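Local coordinates for protein choline dehydrogenase and related flavoproteins (Aspergillus oryzae, PDB 3Q9T) that oxidises formate, as a flavin-dependent formate oxidase of the glucose-methanol-choline oxidoreductase family that carries 8-formyl-FAD, at residues A[41-46]-A[210-215]; A[118-123]-A[562-567]; A[186-191]-A[195-200]; A[487-492]-A[502-507]. All coordinates share one frame; numbering follows the deposited sequence. Where two conformers were deposited one is given.

Contact 1 of 4, residues A[41-46]-A[210-215]; sequences GNPEDI and GSFLFV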
loop_
_atom_site.group_PDB
_atom_site.type_symbol
_atom_site.label_atom_id
_atom_site.label_comp_id
_atom_site.label_asym_id
_atom_site.label_seq_id
_atom_site.Cartn_x
_atom_site.Cartn_y
_atom_site.Cartn_z
ATOM N N GLY A 41 -28.837 1.340 -16.132
ATOM C CA GLY A 41 -29.534 2.453 -16.737
ATOM C C GLY A 41 -30.622 3.018 -15.854
ATOM O O GLY A 41 -31.158 4.081 -16.153
ATOM N N ASN A 42 -30.947 2.308 -14.774
ATOM C CA ASN A 42 -32.062 2.676 -13.904
ATOM C C ASN A 42 -31.658 2.962 -12.448
ATOM O O ASN A 42 -32.175 2.323 -11.526
ATOM C CB ASN A 42 -33.104 1.554 -13.905
ATOM C CG ASN A 42 -32.529 0.235 -13.395
ATOM O OD1 ASN A 42 -31.340 -0.024 -13.557
ATOM N ND2 ASN A 42 -33.369 -0.596 -12.772
ATOM N N PRO A 43 -30.732 3.908 -12.235
ATOM C CA PRO A 43 -30.309 4.236 -10.859
ATOM C C PRO A 43 -31.455 4.666 -9.957
ATOM O O PRO A 43 -31.422 4.334 -8.775
ATOM C CB PRO A 43 -29.346 5.418 -11.050
ATOM C CG PRO A 43 -29.658 5.965 -12.414
ATOM C CD PRO A 43 -30.039 4.742 -13.232
ATOM N N GLU A 44 -32.439 5.395 -10.491
ATOM C CA GLU A 44 -33.545 5.865 -9.662
ATOM C C GLU A 44 -34.319 4.708 -9.042
ATOM O O GLU A 44 -35.045 4.901 -8.083
ATOM C CB GLU A 44 -34.488 6.797 -10.440
ATOM C CG GLU A 44 -33.859 8.124 -10.835
ATOM C CD GLU A 44 -34.800 9.007 -11.638
ATOM O OE1 GLU A 44 -35.735 9.591 -11.052
ATOM O OE2 GLU A 44 -34.601 9.117 -12.863
ATOM N N ASP A 45 -34.136 3.500 -9.572
ATOM C CA ASP A 45 -34.782 2.313 -9.006
ATOM C C ASP A 45 -33.982 1.649 -7.870
ATOM O O ASP A 45 -34.423 0.638 -7.317
ATOM C CB ASP A 45 -35.014 1.261 -10.088
ATOM C CG ASP A 45 -36.069 1.668 -11.089
ATOM O OD1 ASP A 45 -36.854 2.609 -10.806
ATOM O OD2 ASP A 45 -36.113 1.019 -12.157
ATOM N N ILE A 46 -32.802 2.183 -7.551
ATOM C CA ILE A 46 -31.935 1.565 -6.543
ATOM C C ILE A 46 -31.926 2.364 -5.232
ATOM O O ILE A 46 -31.380 3.455 -5.177
ATOM C CB ILE A 46 -30.478 1.426 -7.050
ATOM C CG1 ILE A 46 -30.446 0.818 -8.457
ATOM C CG2 ILE A 46 -29.661 0.565 -6.092
ATOM C CD1 ILE A 46 -30.906 -0.627 -8.518
ATOM N N GLY A 210 -29.073 13.175 -8.759
ATOM C CA GLY A 210 -28.012 12.767 -9.662
ATOM C C GLY A 210 -28.180 13.295 -11.078
ATOM O O GLY A 210 -29.263 13.756 -11.462
ATOM N N SER A 211 -27.105 13.218 -11.860
ATOM C CA SER A 211 -27.099 13.743 -13.223
ATOM C C SER A 211 -28.080 12.993 -14.144
ATOM O O SER A 211 -28.451 13.492 -15.210
ATOM C CB SER A 211 -25.671 13.734 -13.793
ATOM O OG SER A 211 -25.282 12.437 -14.245
ATOM N N PHE A 212 -28.507 11.802 -13.724
ATOM C CA PHE A 212 -29.516 11.038 -14.471
ATOM C C PHE A 212 -30.842 11.798 -14.596
ATOM O O PHE A 212 -31.671 11.486 -15.449
ATOM C CB PHE A 212 -29.755 9.675 -13.827
ATOM C CG PHE A 212 -29.977 9.741 -12.341
ATOM C CD1 PHE A 212 -28.989 9.321 -11.462
ATOM C CD2 PHE A 212 -31.166 10.233 -11.825
ATOM C CE1 PHE A 212 -29.189 9.378 -10.090
ATOM C CE2 PHE A 212 -31.370 10.311 -10.452
ATOM C CZ PHE A 212 -30.385 9.880 -9.584
ATOM N N LEU A 213 -31.025 12.785 -13.729
ATOM C CA LEU A 213 -32.183 13.669 -13.758
ATOM C C LEU A 213 -32.228 14.550 -15.017
ATOM O O LEU A 213 -33.270 15.138 -15.336
ATOM C CB LEU A 213 -32.134 14.573 -12.520
ATOM C CG LEU A 213 -33.080 14.336 -11.332
ATOM C CD1 LEU A 213 -33.631 12.918 -11.282
ATOM C CD2 LEU A 213 -32.417 14.731 -10.014
ATOM N N PHE A 214 -31.084 14.689 -15.691
ATOM C CA PHE A 214 -30.988 15.461 -16.921
ATOM C C PHE A 214 -31.545 14.717 -18.142
ATOM O O PHE A 214 -31.927 15.343 -19.138
ATOM C CB PHE A 214 -29.521 15.763 -17.230
ATOM C CG PHE A 214 -29.075 17.132 -16.837
ATOM C CD1 PHE A 214 -29.363 18.227 -17.642
ATOM C CD2 PHE A 214 -28.331 17.329 -15.680
ATOM C CE1 PHE A 214 -28.931 19.510 -17.295
ATOM C CE2 PHE A 214 -27.895 18.609 -15.325
ATOM C CZ PHE A 214 -28.193 19.699 -16.133
ATOM N N VAL A 215 -31.560 13.388 -18.095
ATOM C CA VAL A 215 -31.712 12.620 -19.343
ATOM C C VAL A 215 -32.904 11.671 -19.418
ATOM O O VAL A 215 -32.991 10.843 -20.333
ATOM C CB VAL A 215 -30.431 11.827 -19.676
ATOM C CG1 VAL A 215 -29.280 12.773 -19.924
ATOM C CG2 VAL A 215 -30.107 10.834 -18.559
#
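Pro43 and Phe212 mark the closest backbone approach of segments 41-46 and 210-215, with a CA of Pro43 to CA of Phe212 distance of 7.7 Å, so side chains alone bridge the gap. Residues 43-45 form a short 3-10 turn that runs directly into Ile46, the N-cap position of helix 47-50. Segment 210-215 coils in a similar way: the amides of Leu213, Phe214 and Val215 each bond to the carbonyl three residues back. Asn42 ND2 donates to Asp45 OD2 over the first turn, at 3.2 Å.

Phe212 is the hub of the packing. Its CG sits between the backbone N and the carbonyl carbon (chi1 49°), which carries the ring out to the 3-10 turn and also back over its own chain, where Gly210 CA lies against one ring face. The Pro43 ring slides past the aromatic ring, its CG 3.6 Å from Phe212 CD1. Glu44 comes obliquely onto the CD2/CE2 side of the Phe212 ring, its CG 3.3 Å from Phe212 CE2. Glu44 was modelled in two conformers, so the position of its carboxylate, with Glu44 OE1 3.9 Å from Leu213 CD1 in one of them, is less certain. No hydrogen bond joins the segments.

The 41-46 loop follows strand 33-36 of the parallel Rossmann-type sheet, close beyond Glu37, an FAD-binding residue, and the side chain of Pro43 is about 9 Å from the cofactor. Ser211 OG bonds to Gly15 O and to Asn19 of helix 16-25, while Phe214 packs between that helix, helix 555-572 and strand 155-159.

Contact 2 of 4, residues A[118-123]-A[562-567]; sequences KEWTWD and GEKCAD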
loop_
_atom_site.group_PDB
_atom_site.type_symbol
_atom_site.label_atom_id
_atom_site.label_comp_id
_atom_site.label_asym_id
_atom_site.label_seq_id
_atom_site.Cartn_x
_atom_site.Cartn_y
_atom_site.Cartn_z
ATOM N N LYS A 118 -10.343 34.270 -21.384
ATOM C CA LYS A 118 -11.291 34.995 -20.543
ATOM C C LYS A 118 -12.579 34.234 -20.245
ATOM O O LYS A 118 -13.126 34.344 -19.155
ATOM C CB LYS A 118 -11.623 36.359 -21.164
ATOM C CG LYS A 118 -11.458 37.515 -20.200
ATOM C CD LYS A 118 -10.029 37.579 -19.669
ATOM C CE LYS A 118 -9.823 38.772 -18.729
ATOM N NZ LYS A 118 -10.808 38.800 -17.595
ATOM N N GLU A 119 -13.084 33.478 -21.208
ATOM C CA GLU A 119 -14.371 32.819 -21.006
ATOM C C GLU A 119 -14.311 31.736 -19.918
ATOM O O GLU A 119 -15.343 31.269 -19.419
ATOM C CB GLU A 119 -14.913 32.261 -22.338
ATOM C CG GLU A 119 -14.106 31.095 -22.927
ATOM C CD GLU A 119 -14.652 30.602 -24.275
ATOM O OE1 GLU A 119 -15.868 30.305 -24.381
ATOM O OE2 GLU A 119 -13.852 30.516 -25.233
ATOM N N TRP A 120 -13.107 31.323 -19.546
ATOM C CA TRP A 120 -12.973 30.391 -18.431
ATOM C C TRP A 120 -12.445 31.090 -17.180
ATOM O O TRP A 120 -11.439 30.674 -16.614
ATOM C CB TRP A 120 -12.066 29.215 -18.794
ATOM C CG TRP A 120 -12.670 28.244 -19.795
ATOM C CD1 TRP A 120 -12.467 28.227 -21.143
ATOM C CD2 TRP A 120 -13.563 27.156 -19.510
ATOM N NE1 TRP A 120 -13.172 27.190 -21.720
ATOM C CE2 TRP A 120 -13.859 26.523 -20.738
ATOM C CE3 TRP A 120 -14.152 26.664 -18.339
ATOM C CZ2 TRP A 120 -14.708 25.421 -20.826
ATOM C CZ3 TRP A 120 -15.000 25.568 -18.427
ATOM C CH2 TRP A 120 -15.262 24.950 -19.664
ATOM N N THR A 121 -13.110 32.164 -16.769
ATOM C CA THR A 121 -12.783 32.844 -15.514
ATOM C C THR A 121 -14.044 32.949 -14.650
ATOM O O THR A 121 -15.135 32.575 -15.089
ATOM C CB THR A 121 -12.185 34.240 -15.745
ATOM O OG1 THR A 121 -13.084 35.019 -16.536
ATOM C CG2 THR A 121 -10.862 34.140 -16.468
ATOM N N TRP A 122 -13.901 33.448 -13.426
ATOM C CA TRP A 122 -15.024 33.471 -12.498
ATOM C C TRP A 122 -16.341 34.023 -13.086
ATOM O O TRP A 122 -17.324 33.278 -13.258
ATOM C CB TRP A 122 -14.657 34.178 -11.182
ATOM C CG TRP A 122 -15.813 34.158 -10.249
ATOM C CD1 TRP A 122 -16.649 35.194 -9.971
ATOM C CD2 TRP A 122 -16.321 33.023 -9.527
ATOM N NE1 TRP A 122 -17.634 34.781 -9.111
ATOM C CE2 TRP A 122 -17.450 33.457 -8.814
ATOM C CE3 TRP A 122 -15.907 31.686 -9.394
ATOM C CZ2 TRP A 122 -18.192 32.605 -7.982
ATOM C CZ3 TRP A 122 -16.644 30.838 -8.564
ATOM C CH2 TRP A 122 -17.778 31.304 -7.873
ATOM N N ASP A 123 -16.375 35.315 -13.394
ATOM C CA ASP A 123 -17.638 35.949 -13.805
ATOM C C ASP A 123 -18.368 35.226 -14.954
ATOM O O ASP A 123 -19.543 34.865 -14.814
ATOM C CB ASP A 123 -17.433 37.435 -14.121
ATOM C CG ASP A 123 -16.954 38.224 -12.905
ATOM O OD1 ASP A 123 -17.465 37.963 -11.796
ATOM O OD2 ASP A 123 -16.062 39.086 -13.056
ATOM N N GLY A 562 -19.954 20.783 -17.966
ATOM C CA GLY A 562 -20.938 20.207 -18.857
ATOM C C GLY A 562 -21.894 21.241 -19.430
ATOM O O GLY A 562 -22.244 21.166 -20.605
ATOM N N GLU A 563 -22.310 22.211 -18.614
ATOM C CA GLU A 563 -23.277 23.208 -19.058
ATOM C C GLU A 563 -22.624 24.083 -20.121
ATOM O O GLU A 563 -23.218 24.352 -21.165
ATOM C CB GLU A 563 -23.785 24.064 -17.886
ATOM C CG GLU A 563 -24.594 23.330 -16.833
ATOM C CD GLU A 563 -26.045 23.091 -17.221
ATOM O OE1 GLU A 563 -26.397 23.223 -18.411
ATOM O OE2 GLU A 563 -26.851 22.770 -16.322
ATOM N N LYS A 564 -21.389 24.500 -19.869
ATOM C CA LYS A 564 -20.671 25.331 -20.823
ATOM C C LYS A 564 -20.417 24.551 -22.107
ATOM O O LYS A 564 -20.636 25.057 -23.203
ATOM C CB LYS A 564 -19.365 25.866 -20.233
ATOM C CG LYS A 564 -18.560 26.774 -21.192
ATOM C CD LYS A 564 -17.418 27.496 -20.464
ATOM C CE LYS A 564 -16.609 28.398 -21.389
ATOM N NZ LYS A 564 -17.481 29.256 -22.247
ATOM N N CYS A 565 -19.974 23.310 -21.974
ATOM C CA CYS A 565 -19.727 22.491 -23.150
ATOM C C CYS A 565 -20.933 22.457 -24.079
ATOM O O CYS A 565 -20.802 22.660 -25.283
ATOM C CB CYS A 565 -19.369 21.056 -22.759
ATOM S SG CYS A 565 -18.942 20.055 -24.197
ATOM N N ALA A 566 -22.101 22.174 -23.514
ATOM C CA ALA A 566 -23.342 22.122 -24.278
ATOM C C ALA A 566 -23.632 23.475 -24.961
ATOM O O ALA A 566 -23.947 23.530 -26.154
ATOM C CB ALA A 566 -24.507 21.697 -23.363
ATOM N N ASP A 567 -23.504 24.564 -24.210
ATOM C CA ASP A 567 -23.665 25.896 -24.787
ATOM C C ASP A 567 -22.751 26.087 -25.993
ATOM O O ASP A 567 -23.211 26.500 -27.055
ATOM C CB ASP A 567 -23.421 26.999 -23.751
ATOM C CG ASP A 567 -24.722 27.572 -23.178
ATOM O OD1 ASP A 567 -25.791 26.956 -23.401
ATOM O OD2 ASP A 567 -24.668 28.627 -22.488
HETATM O O HOH W 1 -17.759 31.420 -20.525
#
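Lys564 of helix 555-572 joins Glu119 and Trp120 through a salt bridge combined with cation-pi and CH-pi contacts, tying the C-terminal helix to the turn that leads into helix 122-131. Along the helix, Gly562 contributes its carbonyl to the amide of Ala566. Glu563 takes no part in the contact with 118-123 and forms a salt bridge with Arg24 of helix 16-25. Lys564 then runs out almost fully extended over the indole. Its CD stands 3.4 Å from the centroid of the Trp120 six-membered ring, 14° off the normal, and its CE is 3.4 Å from Trp120 CE2. A bend at the last torsion (chi4 47°) places Lys564 NZ over the face of the Trp120 five-membered ring, 5.0 Å from its centroid, and toward Glu119. The indole itself is held by a bond from NE1 to Pro528 O. Cys565 and Ala566 face helix 16-25, and Asp567 bonds to Tyr128 of helix 122-131. Back at Lys564, its partner Glu119 has a second cation, Lys529 on OE2, so its charge is probably well balanced. Lys564 NZ meets Glu119 OE1 at 2.9 Å, on the anti side and 25° out of the carboxylate plane; a water accepts from the same NZ at 2.8 Å and donates to Glu119 O at 2.7 Å.

Contact 3 of 4, residues A[186-191]-A[195-200]; sequences ENIYDG and GLTHCC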
loop_
_atom_site.group_PDB
_atom_site.type_symbol
_atom_site.label_atom_id
_atom_site.label_comp_id
_atom_site.label_asym_id
_atom_site.label_seq_id
_atom_site.Cartn_x
_atom_site.Cartn_y
_atom_site.Cartn_z
ATOM N N GLU A 186 -22.350 32.499 5.078
ATOM C CA GLU A 186 -23.433 31.785 4.404
ATOM C C GLU A 186 -23.355 31.901 2.888
ATOM O O GLU A 186 -23.645 30.944 2.157
ATOM C CB GLU A 186 -24.802 32.246 4.916
ATOM C CG GLU A 186 -25.126 31.769 6.321
ATOM C CD GLU A 186 -24.860 30.270 6.536
ATOM O OE1 GLU A 186 -24.827 29.483 5.560
ATOM O OE2 GLU A 186 -24.674 29.878 7.702
ATOM N N ASN A 187 -22.962 33.072 2.406
ATOM C CA ASN A 187 -22.758 33.235 0.981
ATOM C C ASN A 187 -21.356 32.860 0.523
ATOM O O ASN A 187 -20.460 33.697 0.500
ATOM C CB ASN A 187 -23.072 34.657 0.508
ATOM C CG ASN A 187 -22.916 34.788 -0.994
ATOM O OD1 ASN A 187 -22.868 33.769 -1.694
ATOM N ND2 ASN A 187 -22.816 36.021 -1.502
ATOM N N ILE A 188 -21.178 31.606 0.124
ATOM C CA ILE A 188 -19.898 31.162 -0.422
ATOM C C ILE A 188 -20.021 30.905 -1.935
ATOM O O ILE A 188 -19.330 30.053 -2.500
ATOM C CB ILE A 188 -19.401 29.893 0.317
ATOM C CG1 ILE A 188 -20.426 28.760 0.186
ATOM C CG2 ILE A 188 -19.196 30.196 1.797
ATOM C CD1 ILE A 188 -19.905 27.416 0.619
ATOM N N TYR A 189 -20.902 31.654 -2.595
ATOM C CA TYR A 189 -21.231 31.372 -3.991
ATOM C C TYR A 189 -20.840 32.497 -4.944
ATOM O O TYR A 189 -21.019 32.365 -6.151
ATOM C CB TYR A 189 -22.709 30.992 -4.118
ATOM C CG TYR A 189 -23.052 29.911 -3.132
ATOM C CD1 TYR A 189 -22.784 28.579 -3.419
ATOM C CD2 TYR A 189 -23.557 30.220 -1.881
ATOM C CE1 TYR A 189 -23.045 27.573 -2.495
ATOM C CE2 TYR A 189 -23.829 29.222 -0.947
ATOM C CZ TYR A 189 -23.563 27.894 -1.263
ATOM O OH TYR A 189 -23.816 26.892 -0.347
ATOM N N ASP A 190 -20.275 33.578 -4.405
ATOM C CA ASP A 190 -19.812 34.688 -5.229
ATOM C C ASP A 190 -18.306 34.893 -5.221
ATOM O O ASP A 190 -17.830 36.009 -5.456
ATOM C CB ASP A 190 -20.499 35.990 -4.822
ATOM C CG ASP A 190 -21.943 36.018 -5.230
ATOM O OD1 ASP A 190 -22.238 35.634 -6.385
ATOM O OD2 ASP A 190 -22.784 36.398 -4.392
ATOM N N GLY A 191 -17.561 33.829 -4.938
ATOM C CA GLY A 191 -16.112 33.876 -5.016
ATOM C C GLY A 191 -15.378 34.005 -3.701
ATOM O O GLY A 191 -14.150 33.890 -3.657
ATOM N N GLY A 195 -14.728 30.980 6.139
ATOM C CA GLY A 195 -15.533 30.739 7.326
ATOM C C GLY A 195 -16.271 29.411 7.417
ATOM O O GLY A 195 -16.152 28.541 6.545
ATOM N N LEU A 196 -17.047 29.266 8.486
ATOM C CA LEU A 196 -17.905 28.113 8.691
ATOM C C LEU A 196 -19.283 28.395 8.097
ATOM O O LEU A 196 -19.885 29.425 8.391
ATOM C CB LEU A 196 -18.037 27.822 10.181
ATOM C CG LEU A 196 -18.819 26.556 10.519
ATOM C CD1 LEU A 196 -17.990 25.303 10.197
ATOM C CD2 LEU A 196 -19.237 26.579 11.983
ATOM N N THR A 197 -19.775 27.471 7.268
ATOM C CA THR A 197 -21.007 27.687 6.525
ATOM C C THR A 197 -21.995 26.524 6.660
ATOM O O THR A 197 -21.602 25.393 6.953
ATOM C CB THR A 197 -20.705 27.922 5.019
ATOM O OG1 THR A 197 -21.871 28.442 4.356
ATOM C CG2 THR A 197 -20.264 26.634 4.342
ATOM N N HIS A 198 -23.277 26.810 6.452
ATOM C CA HIS A 198 -24.272 25.755 6.309
ATOM C C HIS A 198 -24.296 25.334 4.836
ATOM O O HIS A 198 -24.783 26.079 3.970
ATOM C CB HIS A 198 -25.660 26.240 6.739
ATOM C CG HIS A 198 -25.845 26.337 8.221
ATOM N ND1 HIS A 198 -25.574 27.487 8.932
ATOM C CD2 HIS A 198 -26.290 25.431 9.123
ATOM C CE1 HIS A 198 -25.835 27.282 10.208
ATOM N NE2 HIS A 198 -26.261 26.041 10.355
ATOM N N CYS A 199 -23.759 24.149 4.549
ATOM C CA CYS A 199 -23.556 23.714 3.163
ATOM C C CYS A 199 -24.849 23.370 2.450
ATOM O O CYS A 199 -25.831 22.949 3.073
ATOM C CB CYS A 199 -22.604 22.507 3.090
ATOM S SG CYS A 199 -23.140 21.051 3.988
ATOM N N CYS A 200 -24.841 23.554 1.135
ATOM C CA CYS A 200 -25.920 23.050 0.296
ATOM C C CYS A 200 -25.572 21.681 -0.260
ATOM O O CYS A 200 -24.422 21.271 -0.240
ATOM C CB CYS A 200 -26.223 24.012 -0.846
ATOM S SG CYS A 200 -26.874 25.584 -0.283
HETATM O O HOH W 2 -23.372 27.577 2.386
HETATM O O HOH W 3 -22.221 29.213 9.525
HETATM O O HOH W 4 -22.381 24.404 -0.053
#
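The carboxylate of Glu186 meets the imidazole of His198 at the ring edge, the two planes 31° apart, in a His-carboxylate hydrogen bond. His198 ND1 donates to Glu186 OE2 at 2.8 Å in a nearly straight line (176°) that lies in the ring plane. Glu186 OE1 accepts from His198 N at 3.2 Å; both donors come from the syn side but somewhat out of the carboxylate plane. Two bonds therefore fix the rotation of the carboxylate. Glu186 reaches them by a bend at chi2 (-48°), which brings its end back to the strand although its CB starts out pointing away. A water adds a further link, donating to Glu186 OE2 and to Leu196 O.

Beside this pair, Ile188 and Thr197 meet tip to tip, with Ile188 CD1 3.8 Å from Thr197 CG2; the hydroxyl of Thr197 bonds to Ile185 O. Tyr189 stretches toward Cys200 so that its OH comes 3.3 Å from Cys200 SG, the sulfur lying oblique to the ring. A water bonded to Tyr189 OH accepts from Cys200 N at 2.9 Å, and another, also bonded to this OH, donates to Thr197 OG1 at 2.6 Å. Upstream, Asn187 OD1 accepts from Tyr189 N in an Asx turn that shapes the loop.

The loop comes after helix 167-179 and folds back on strand 195-204 of the large mixed sheet. That strand runs antiparallel to 155-159 and to 353-358; His159 of the former touches His198 and Cys200, and Phe358 of the latter packs on Ile188 and Thr197.

Contact 4 of 4, residues A[487-492]-A[502-507]; sequences WEMPLD and LDRCQT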
loop_
_atom_site.group_PDB
_atom_site.type_symbol
_atom_site.label_atom_id
_atom_site.label_comp_id
_atom_site.label_asym_id
_atom_site.label_seq_id
_atom_site.Cartn_x
_atom_site.Cartn_y
_atom_site.Cartn_z
ATOM N N TRP A 487 -6.630 5.832 18.115
ATOM C CA TRP A 487 -5.598 6.132 19.108
ATOM C C TRP A 487 -5.342 7.612 18.975
ATOM O O TRP A 487 -6.032 8.273 18.208
ATOM C CB TRP A 487 -4.311 5.336 18.853
ATOM C CG TRP A 487 -3.877 5.365 17.427
ATOM C CD1 TRP A 487 -3.355 6.427 16.753
ATOM C CD2 TRP A 487 -3.929 4.283 16.493
ATOM N NE1 TRP A 487 -3.082 6.073 15.456
ATOM C CE2 TRP A 487 -3.422 4.763 15.270
ATOM C CE3 TRP A 487 -4.358 2.959 16.571
ATOM C CZ2 TRP A 487 -3.334 3.958 14.120
ATOM C CZ3 TRP A 487 -4.269 2.163 15.436
ATOM C CH2 TRP A 487 -3.758 2.668 14.227
ATOM N N GLU A 488 -4.362 8.130 19.708
ATOM C CA GLU A 488 -4.135 9.566 19.772
ATOM C C GLU A 488 -3.374 10.072 18.559
ATOM O O GLU A 488 -2.398 9.454 18.130
ATOM C CB GLU A 488 -3.334 9.929 21.023
ATOM C CG GLU A 488 -3.968 9.511 22.331
ATOM C CD GLU A 488 -2.923 9.274 23.418
ATOM O OE1 GLU A 488 -2.520 10.259 24.087
ATOM O OE2 GLU A 488 -2.496 8.103 23.587
ATOM N N MET A 489 -3.825 11.206 18.030
ATOM C CA MET A 489 -3.132 11.906 16.962
ATOM C C MET A 489 -1.854 12.491 17.558
ATOM O O MET A 489 -1.906 13.255 18.511
ATOM C CB MET A 489 -4.036 13.000 16.355
ATOM C CG MET A 489 -3.440 13.706 15.131
ATOM S SD MET A 489 -3.391 12.653 13.657
ATOM C CE MET A 489 -5.145 12.583 13.317
ATOM N N PRO A 490 -0.692 12.113 17.007
ATOM C CA PRO A 490 0.599 12.458 17.623
ATOM C C PRO A 490 1.005 13.916 17.403
ATOM O O PRO A 490 2.124 14.192 16.966
ATOM C CB PRO A 490 1.576 11.530 16.892
ATOM C CG PRO A 490 0.956 11.375 15.518
ATOM C CD PRO A 490 -0.530 11.309 15.778
ATOM N N LEU A 491 0.104 14.841 17.697
ATOM C CA LEU A 491 0.357 16.255 17.420
ATOM C C LEU A 491 1.581 16.804 18.136
ATOM O O LEU A 491 2.032 17.913 17.826
ATOM C CB LEU A 491 -0.844 17.127 17.801
ATOM C CG LEU A 491 -1.935 17.449 16.777
ATOM C CD1 LEU A 491 -1.397 17.592 15.343
ATOM C CD2 LEU A 491 -3.026 16.416 16.859
ATOM N N ASP A 492 2.113 16.056 19.100
ATOM C CA ASP A 492 3.217 16.589 19.893
ATOM C C ASP A 492 4.558 16.399 19.204
ATOM O O ASP A 492 5.583 16.913 19.657
ATOM C CB ASP A 492 3.219 16.051 21.327
ATOM C CG ASP A 492 3.456 14.538 21.415
ATOM O OD1 ASP A 492 3.468 14.021 22.554
ATOM O OD2 ASP A 492 3.626 13.859 20.383
ATOM N N LEU A 502 1.080 10.764 6.062
ATOM C CA LEU A 502 1.277 9.886 4.921
ATOM C C LEU A 502 0.485 8.589 5.059
ATOM O O LEU A 502 -0.084 8.088 4.086
ATOM C CB LEU A 502 2.763 9.586 4.691
ATOM C CG LEU A 502 3.661 10.804 4.446
ATOM C CD1 LEU A 502 5.096 10.373 4.326
ATOM C CD2 LEU A 502 3.224 11.594 3.203
ATOM N N ASP A 503 0.450 8.041 6.258
ATOM C CA ASP A 503 -0.101 6.707 6.436
ATOM C C ASP A 503 -1.612 6.705 6.604
ATOM O O ASP A 503 -2.262 5.667 6.465
ATOM C CB ASP A 503 0.564 5.990 7.616
ATOM C CG ASP A 503 0.428 4.494 7.519
ATOM O OD1 ASP A 503 0.643 3.954 6.409
ATOM O OD2 ASP A 503 0.088 3.858 8.534
ATOM N N ARG A 504 -2.175 7.867 6.899
ATOM C CA ARG A 504 -3.593 7.943 7.202
ATOM C C ARG A 504 -4.384 8.736 6.177
ATOM O O ARG A 504 -5.621 8.819 6.260
ATOM C CB ARG A 504 -3.780 8.608 8.551
ATOM C CG ARG A 504 -3.532 7.715 9.714
ATOM C CD ARG A 504 -4.662 7.915 10.678
ATOM N NE ARG A 504 -4.160 8.500 11.888
ATOM C CZ ARG A 504 -4.915 8.888 12.903
ATOM N NH1 ARG A 504 -6.238 8.801 12.834
ATOM N NH2 ARG A 504 -4.325 9.392 13.979
ATOM N N CYS A 505 -3.679 9.352 5.237
ATOM C CA CYS A 505 -4.342 10.205 4.267
ATOM C C CYS A 505 -5.063 9.344 3.233
ATOM O O CYS A 505 -4.769 8.158 3.090
ATOM C CB CYS A 505 -3.325 11.106 3.569
ATOM S SG CYS A 505 -2.306 10.230 2.361
ATOM N N GLN A 506 -6.008 9.953 2.521
ATOM C CA GLN A 506 -6.706 9.286 1.423
ATOM C C GLN A 506 -7.096 10.351 0.430
ATOM O O GLN A 506 -6.959 11.544 0.709
ATOM C CB GLN A 506 -7.987 8.583 1.917
ATOM C CG GLN A 506 -8.970 9.531 2.572
ATOM C CD GLN A 506 -10.291 8.874 2.886
ATOM O OE1 GLN A 506 -10.420 8.128 3.870
ATOM N NE2 GLN A 506 -11.285 9.126 2.036
ATOM N N THR A 507 -7.602 9.925 -0.722
ATOM C CA THR A 507 -8.234 10.845 -1.661
ATOM C C THR A 507 -9.438 11.502 -1.003
ATOM O O THR A 507 -10.185 10.848 -0.276
ATOM C CB THR A 507 -8.718 10.108 -2.933
ATOM O OG1 THR A 507 -9.362 11.041 -3.808
ATOM C CG2 THR A 507 -9.712 8.994 -2.575
HETATM O O HOH W 5 -1.484 7.939 13.868
HETATM O O HOH W 6 -6.312 9.788 16.051
#
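Arg504, the last residue of helix 494-504, reaches across to Trp487 and Met489 in the loop that leads into the same helix. The contact thus joins the two ends of a loop-helix unit, the loop after strand 481-485 packing on the C-terminal end of the helix, away from the annotated sites. The CB of Arg504 points toward that loop, and CG and CD carry the chain outward through bends at chi2 and chi3 (-134° and -115°) that present the guanidinium between the two partners. The first atom to touch is Arg504 CZ, 3.7 Å from Met489 CE. Arg504 NH2 is 3.4 Å from both Met489 CE and Met489 SD, the methyl CE lying over one face of the guanidinium. Trp487 NE1 stands over the opposite face, 3.8 Å from Arg504 NH2, with the indole plane turned 66° from the guanidinium. Two waters also accept from Arg504 NH2. One, at 3.2 Å from Arg504 NH2, accepts from Trp487 NE1 as well; the other, at 2.9 Å from Arg504 NH2, donates to Trp487 O. Trp487 also packs on Pro409 of the second subunit. Between the two segments the arginine is thus bound through water and by a methionine cover, with no direct hydrogen bond, and its charge probably remains partly hydrated.

From the N terminus, residues 41-46 open contact 1 and residues 118-123 open contact 2 before either has closed. Contact 3 follows, a tight local closure between 186-191 and 195-200 that falls within both longer loops. Residues 210-215 then close contact 1, and contact 4 forms much later, still inside the loop of contact 2, which ends only at 562-567; contacts 1 and 2 therefore cross. Phe214 packs on Glu563 where contacts 1 and 2 meet, and Trp122 lies against Tyr189, Asp190 and Gly191 between contacts 2 and 3. Contacts 3 and 4, about 17 Å apart at their nearest atoms, both reach the large mixed sheet, whereas contacts 1 and 2 both touch helix 16-25 beside the FAD-binding parallel sheet.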